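Long-range contact in putative retaining b-glycosidase (Saccharophagus degradans, PDB 5A95), which probably hydrolyses mixed-linkage beta-1,3/1,4-glucans as a retaining glycoside hydrolase of family 5: residues Val223-Leu236 with Gly248-Ala260. The protein carries 1 engineered substitution. Residues are numbered along the deposited sequence; the frame is centred on the assembly and turned at random.
Sequences VIPLVAGFNWAYDL and GIAYAAHPYPQKA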
loop_
_atom_site.group_PDB
_atom_site.type_symbol
_atom_site.label_atom_id
_atom_site.label_comp_id
_atom_site.label_asym_id
_atom_site.label_seq_id
_atom_site.Cartn_x
_atom_site.Cartn_y
_atom_site.Cartn_z
ATOM N N VAL A 223 -19.709 8.973 -18.343
ATOM C CA VAL A 223 -18.977 7.795 -18.790
ATOM C C VAL A 223 -19.736 6.515 -18.426
ATOM O O VAL A 223 -20.589 6.517 -17.507
ATOM C CB VAL A 223 -17.548 7.765 -18.238
ATOM C CG1 VAL A 223 -16.778 9.013 -18.619
ATOM C CG2 VAL A 223 -17.565 7.563 -16.749
ATOM N N ILE A 224 -19.395 5.418 -19.110
ATOM C CA ILE A 224 -19.970 4.118 -18.817
ATOM C C ILE A 224 -18.926 3.220 -18.144
ATOM O O ILE A 224 -18.008 2.722 -18.785
ATOM C CB ILE A 224 -20.477 3.429 -20.102
ATOM C CG1 ILE A 224 -21.531 4.292 -20.816
ATOM C CG2 ILE A 224 -21.022 2.050 -19.772
ATOM C CD1 ILE A 224 -21.783 3.840 -22.248
ATOM N N PRO A 225 -19.064 2.979 -16.832
ATOM C CA PRO A 225 -18.201 1.989 -16.176
ATOM C C PRO A 225 -18.598 0.599 -16.636
ATOM O O PRO A 225 -19.795 0.278 -16.747
ATOM C CB PRO A 225 -18.510 2.182 -14.663
ATOM C CG PRO A 225 -19.199 3.528 -14.569
ATOM C CD PRO A 225 -19.992 3.591 -15.864
ATOM N N LEU A 226 -17.594 -0.256 -16.802
ATOM C CA LEU A 226 -17.798 -1.641 -17.215
ATOM C C LEU A 226 -17.168 -2.548 -16.154
ATOM O O LEU A 226 -15.969 -2.426 -15.849
ATOM C CB LEU A 226 -17.157 -1.887 -18.577
ATOM C CG LEU A 226 -17.333 -3.255 -19.200
ATOM C CD1 LEU A 226 -18.753 -3.508 -19.601
ATOM C CD2 LEU A 226 -16.425 -3.500 -20.382
ATOM N N VAL A 227 -18.006 -3.384 -15.538
ATOM C CA VAL A 227 -17.664 -4.191 -14.360
ATOM C C VAL A 227 -17.636 -5.666 -14.747
ATOM O O VAL A 227 -18.479 -6.132 -15.495
ATOM C CB VAL A 227 -18.733 -3.967 -13.267
ATOM C CG1 VAL A 227 -18.580 -4.937 -12.102
ATOM C CG2 VAL A 227 -18.646 -2.528 -12.767
ATOM N N ALA A 228 -16.652 -6.389 -14.209
ATOM C CA ALA A 228 -16.432 -7.798 -14.492
ATOM C C ALA A 228 -16.574 -8.666 -13.237
ATOM O O ALA A 228 -16.321 -8.226 -12.112
ATOM C CB ALA A 228 -15.032 -8.021 -15.025
ATOM N N GLY A 229 -16.977 -9.905 -13.475
ATOM C CA GLY A 229 -16.997 -10.930 -12.458
ATOM C C GLY A 229 -15.749 -11.807 -12.459
ATOM O O GLY A 229 -14.755 -11.554 -13.143
ATOM N N PHE A 230 -15.822 -12.844 -11.639
ATOM C CA PHE A 230 -14.712 -13.773 -11.414
ATOM C C PHE A 230 -14.547 -14.767 -12.553
ATOM O O PHE A 230 -15.213 -14.705 -13.601
ATOM C CB PHE A 230 -14.888 -14.486 -10.057
ATOM C CG PHE A 230 -15.012 -13.553 -8.864
ATOM C CD1 PHE A 230 -14.273 -12.396 -8.773
ATOM C CD2 PHE A 230 -15.841 -13.882 -7.809
ATOM C CE1 PHE A 230 -14.357 -11.564 -7.664
ATOM C CE2 PHE A 230 -15.928 -13.062 -6.709
ATOM C CZ PHE A 230 -15.202 -11.919 -6.645
ATOM N N ASN A 231 -13.569 -15.669 -12.374
ATOM C CA ASN A 231 -13.183 -16.627 -13.401
ATOM C C ASN A 231 -12.760 -15.915 -14.681
ATOM O O ASN A 231 -13.139 -16.300 -15.780
ATOM C CB ASN A 231 -14.317 -17.639 -13.674
ATOM C CG ASN A 231 -13.863 -18.827 -14.508
ATOM O OD1 ASN A 231 -12.669 -19.074 -14.681
ATOM N ND2 ASN A 231 -14.819 -19.515 -15.113
ATOM N N TRP A 232 -11.901 -14.918 -14.520
ATOM C CA TRP A 232 -11.377 -14.127 -15.624
ATOM C C TRP A 232 -12.502 -13.431 -16.406
ATOM O O TRP A 232 -12.626 -13.570 -17.634
ATOM C CB TRP A 232 -10.499 -14.952 -16.563
ATOM C CG TRP A 232 -9.183 -15.438 -16.000
ATOM C CD1 TRP A 232 -7.968 -14.865 -16.242
ATOM C CD2 TRP A 232 -8.939 -16.584 -15.192
ATOM N NE1 TRP A 232 -6.968 -15.589 -15.630
ATOM C CE2 TRP A 232 -7.529 -16.657 -14.991
ATOM C CE3 TRP A 232 -9.746 -17.582 -14.660
ATOM C CZ2 TRP A 232 -6.932 -17.651 -14.220
ATOM C CZ3 TRP A 232 -9.143 -18.566 -13.889
ATOM C CH2 TRP A 232 -7.755 -18.600 -13.681
ATOM N N ALA A 233 -13.325 -12.672 -15.683
ATOM C CA ALA A 233 -14.418 -11.908 -16.278
ATOM C C ALA A 233 -15.369 -12.818 -17.033
ATOM O O ALA A 233 -15.841 -12.485 -18.098
ATOM C CB ALA A 233 -13.887 -10.789 -17.198
ATOM N N TYR A 234 -15.728 -13.932 -16.434
ATOM C CA TYR A 234 -16.644 -14.871 -17.046
ATOM C C TYR A 234 -17.961 -15.036 -16.302
ATOM O O TYR A 234 -19.005 -15.196 -16.930
ATOM C CB TYR A 234 -15.954 -16.228 -17.309
ATOM C CG TYR A 234 -16.809 -17.121 -18.144
ATOM C CD1 TYR A 234 -17.000 -16.875 -19.503
ATOM C CD2 TYR A 234 -17.455 -18.205 -17.582
ATOM C CE1 TYR A 234 -17.841 -17.661 -20.247
ATOM C CE2 TYR A 234 -18.285 -19.025 -18.349
ATOM C CZ TYR A 234 -18.479 -18.724 -19.695
ATOM O OH TYR A 234 -19.335 -19.484 -20.481
ATOM N N ASP A 235 -17.947 -14.973 -14.979
ATOM C CA ASP A 235 -19.144 -15.273 -14.186
ATOM C C ASP A 235 -19.822 -14.002 -13.674
ATOM O O ASP A 235 -19.357 -13.380 -12.711
ATOM C CB ASP A 235 -18.790 -16.208 -13.015
ATOM C CG ASP A 235 -20.019 -16.641 -12.214
ATOM O OD1 ASP A 235 -21.154 -16.401 -12.669
ATOM O OD2 ASP A 235 -19.822 -17.252 -11.143
ATOM N N LEU A 236 -20.924 -13.635 -14.316
ATOM C CA LEU A 236 -21.742 -12.499 -13.885
ATOM C C LEU A 236 -22.893 -12.924 -12.969
ATOM O O LEU A 236 -23.594 -12.082 -12.456
ATOM C CB LEU A 236 -22.295 -11.766 -15.091
ATOM C CG LEU A 236 -21.303 -10.986 -15.927
ATOM C CD1 LEU A 236 -21.990 -10.374 -17.131
ATOM C CD2 LEU A 236 -20.607 -9.907 -15.086
ATOM N N GLY A 248 -26.219 3.267 -14.781
ATOM C CA GLY A 248 -25.390 3.522 -15.938
ATOM C C GLY A 248 -24.193 2.608 -16.123
ATOM O O GLY A 248 -23.269 2.970 -16.817
ATOM N N ILE A 249 -24.292 1.415 -15.543
ATOM C CA ILE A 249 -23.245 0.379 -15.502
ATOM C C ILE A 249 -23.492 -0.634 -16.600
ATOM O O ILE A 249 -24.635 -1.043 -16.828
ATOM C CB ILE A 249 -23.316 -0.377 -14.099
ATOM C CG1 ILE A 249 -23.237 0.644 -12.961
ATOM C CG2 ILE A 249 -22.271 -1.454 -13.914
ATOM C CD1 ILE A 249 -22.060 1.570 -13.089
ATOM N N ALA A 250 -22.430 -1.043 -17.285
ATOM C CA ALA A 250 -22.466 -2.200 -18.155
ATOM C C ALA A 250 -21.602 -3.292 -17.536
ATOM O O ALA A 250 -20.742 -3.015 -16.677
ATOM C CB ALA A 250 -21.949 -1.833 -19.531
ATOM N N TYR A 251 -21.838 -4.535 -17.954
ATOM C CA TYR A 251 -21.057 -5.658 -17.442
ATOM C C TYR A 251 -20.253 -6.312 -18.574
ATOM O O TYR A 251 -20.703 -6.421 -19.713
ATOM C CB TYR A 251 -21.981 -6.678 -16.739
ATOM C CG TYR A 251 -22.552 -6.171 -15.449
ATOM C CD1 TYR A 251 -21.810 -6.241 -14.286
ATOM C CD2 TYR A 251 -23.816 -5.584 -15.393
ATOM C CE1 TYR A 251 -22.315 -5.785 -13.083
ATOM C CE2 TYR A 251 -24.321 -5.094 -14.200
ATOM C CZ TYR A 251 -23.576 -5.223 -13.037
ATOM O OH TYR A 251 -24.052 -4.749 -11.837
ATOM N N ALA A 252 -19.035 -6.730 -18.217
ATOM C CA ALA A 252 -18.100 -7.392 -19.131
ATOM C C ALA A 252 -18.283 -8.894 -19.062
ATOM O O ALA A 252 -18.512 -9.455 -17.996
ATOM C CB ALA A 252 -16.657 -7.035 -18.780
ATOM N N ALA A 253 -18.012 -9.571 -20.167
ATOM C CA ALA A 253 -17.871 -11.014 -20.214
ATOM C C ALA A 253 -16.772 -11.333 -21.207
ATOM O O ALA A 253 -16.635 -10.677 -22.230
ATOM C CB ALA A 253 -19.164 -11.682 -20.651
ATOM N N HIS A 254 -16.005 -12.392 -20.909
ATOM C CA HIS A 254 -14.906 -12.853 -21.767
ATOM C C HIS A 254 -15.140 -14.303 -22.173
ATOM O O HIS A 254 -14.504 -15.239 -21.634
ATOM C CB HIS A 254 -13.566 -12.700 -21.057
ATOM C CG HIS A 254 -13.130 -11.270 -20.920
ATOM N ND1 HIS A 254 -11.914 -10.914 -20.372
ATOM C CD2 HIS A 254 -13.735 -10.108 -21.278
ATOM C CE1 HIS A 254 -11.796 -9.606 -20.385
ATOM N NE2 HIS A 254 -12.869 -9.098 -20.963
ATOM N N PRO A 255 -16.088 -14.514 -23.086
ATOM C CA PRO A 255 -16.503 -15.870 -23.376
ATOM C C PRO A 255 -15.613 -16.566 -24.428
ATOM O O PRO A 255 -16.047 -16.881 -25.553
ATOM C CB PRO A 255 -17.909 -15.668 -23.899
ATOM C CG PRO A 255 -17.826 -14.354 -24.640
ATOM C CD PRO A 255 -16.924 -13.519 -23.789
ATOM N N TYR A 256 -14.369 -16.849 -24.054
ATOM C CA TYR A 256 -13.516 -17.653 -24.899
ATOM C C TYR A 256 -14.108 -19.068 -25.084
ATOM O O TYR A 256 -14.903 -19.525 -24.247
ATOM C CB TYR A 256 -12.129 -17.663 -24.314
ATOM C CG TYR A 256 -11.323 -16.404 -24.569
ATOM C CD1 TYR A 256 -11.034 -15.986 -25.858
ATOM C CD2 TYR A 256 -10.771 -15.681 -23.521
ATOM C CE1 TYR A 256 -10.250 -14.876 -26.098
ATOM C CE2 TYR A 256 -9.959 -14.588 -23.758
ATOM C CZ TYR A 256 -9.713 -14.179 -25.043
ATOM O OH TYR A 256 -8.901 -13.075 -25.252
ATOM N N PRO A 257 -13.687 -19.770 -26.154
ATOM C CA PRO A 257 -14.391 -20.991 -26.519
ATOM C C PRO A 257 -14.416 -22.120 -25.505
ATOM O O PRO A 257 -15.387 -22.879 -25.446
ATOM C CB PRO A 257 -13.673 -21.469 -27.813
ATOM C CG PRO A 257 -12.385 -20.713 -27.863
ATOM C CD PRO A 257 -12.710 -19.388 -27.195
ATOM N N GLN A 258 -13.353 -22.227 -24.697
ATOM C CA GLN A 258 -13.225 -23.337 -23.745
ATOM C C GLN A 258 -13.643 -22.948 -22.328
ATOM O O GLN A 258 -13.535 -23.762 -21.428
ATOM C CB GLN A 258 -11.822 -23.928 -23.757
ATOM C CG GLN A 258 -11.422 -24.454 -25.128
ATOM C CD GLN A 258 -9.977 -24.848 -25.180
ATOM O OE1 GLN A 258 -9.084 -23.996 -25.141
ATOM N NE2 GLN A 258 -9.729 -26.142 -25.277
ATOM N N LYS A 259 -14.197 -21.745 -22.136
ATOM C CA LYS A 259 -14.742 -21.408 -20.829
ATOM C C LYS A 259 -15.942 -22.286 -20.461
ATOM O O LYS A 259 -16.011 -22.825 -19.363
ATOM C CB LYS A 259 -15.129 -19.936 -20.739
ATOM C CG LYS A 259 -13.955 -18.971 -20.875
ATOM C CD LYS A 259 -12.821 -19.162 -19.855
ATOM C CE LYS A 259 -13.206 -18.817 -18.440
ATOM N NZ LYS A 259 -12.031 -18.833 -17.524
ATOM N N ALA A 260 -16.884 -22.401 -21.382
ATOM C CA ALA A 260 -17.984 -23.355 -21.221
ATOM C C ALA A 260 -17.516 -24.714 -21.712
ATOM O O ALA A 260 -16.898 -24.803 -22.764
ATOM C CB ALA A 260 -19.198 -22.899 -22.007
HETATM O O HOH W 1 -17.647 -11.096 -15.995
HETATM O O HOH W 2 -15.097 -21.861 -16.921
HETATM O O HOH W 3 -12.648 -15.700 -19.441
#
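Val227 O takes a nearly straight hydrogen bond from Ala252 N (2.8 Å, 170° at the hydrogen) and a C-H...O contact from Tyr251 CA, a double grip common where parallel strands pair. The ladder 224-227/250-252 runs on through Ala250, whose N reaches Pro225 O and whose O receives Val227 N. On one face Leu226, its CG anti to the backbone N (chi1 -177°), brings CD1 to 3.6 Å from Ala250 CB; on the other, Val227 lies alongside the Tyr251 ring, pointing the same way. Beyond the strands, 231-233 forms a short left-handed helical turn. Ala233 O receives His254 N at 2.8 Å, while Ala233 CB sits over one face of the His254 imidazole, whose ND1 bonds Glu189. Lys259 CB lies over one face of the Tyr234 ring, 3.7 Å from the centroid; bends at chi2 and chi3 carry the chain on to Asn231, where NZ meets OD1 at 2.9 Å from above the carbonyl plane. Without the ring, as with an alanine here, a gap is likely to open between Lys259 CB and Trp278, whose ring also meets Tyr234. Trp232, hydrogen-bonded to Gln153, brings its side chain within about 4 Å of a bound beta-D-glucopyranose, nearest atoms. Strands 224-227 and 250-252 are neighbours in the (beta/alpha)8 barrel, between strands 181-185 and 287-289; helix 202-219 packs on Pro225, Val227 and Ile249, and helix 267-279 on Tyr234 and Pro255.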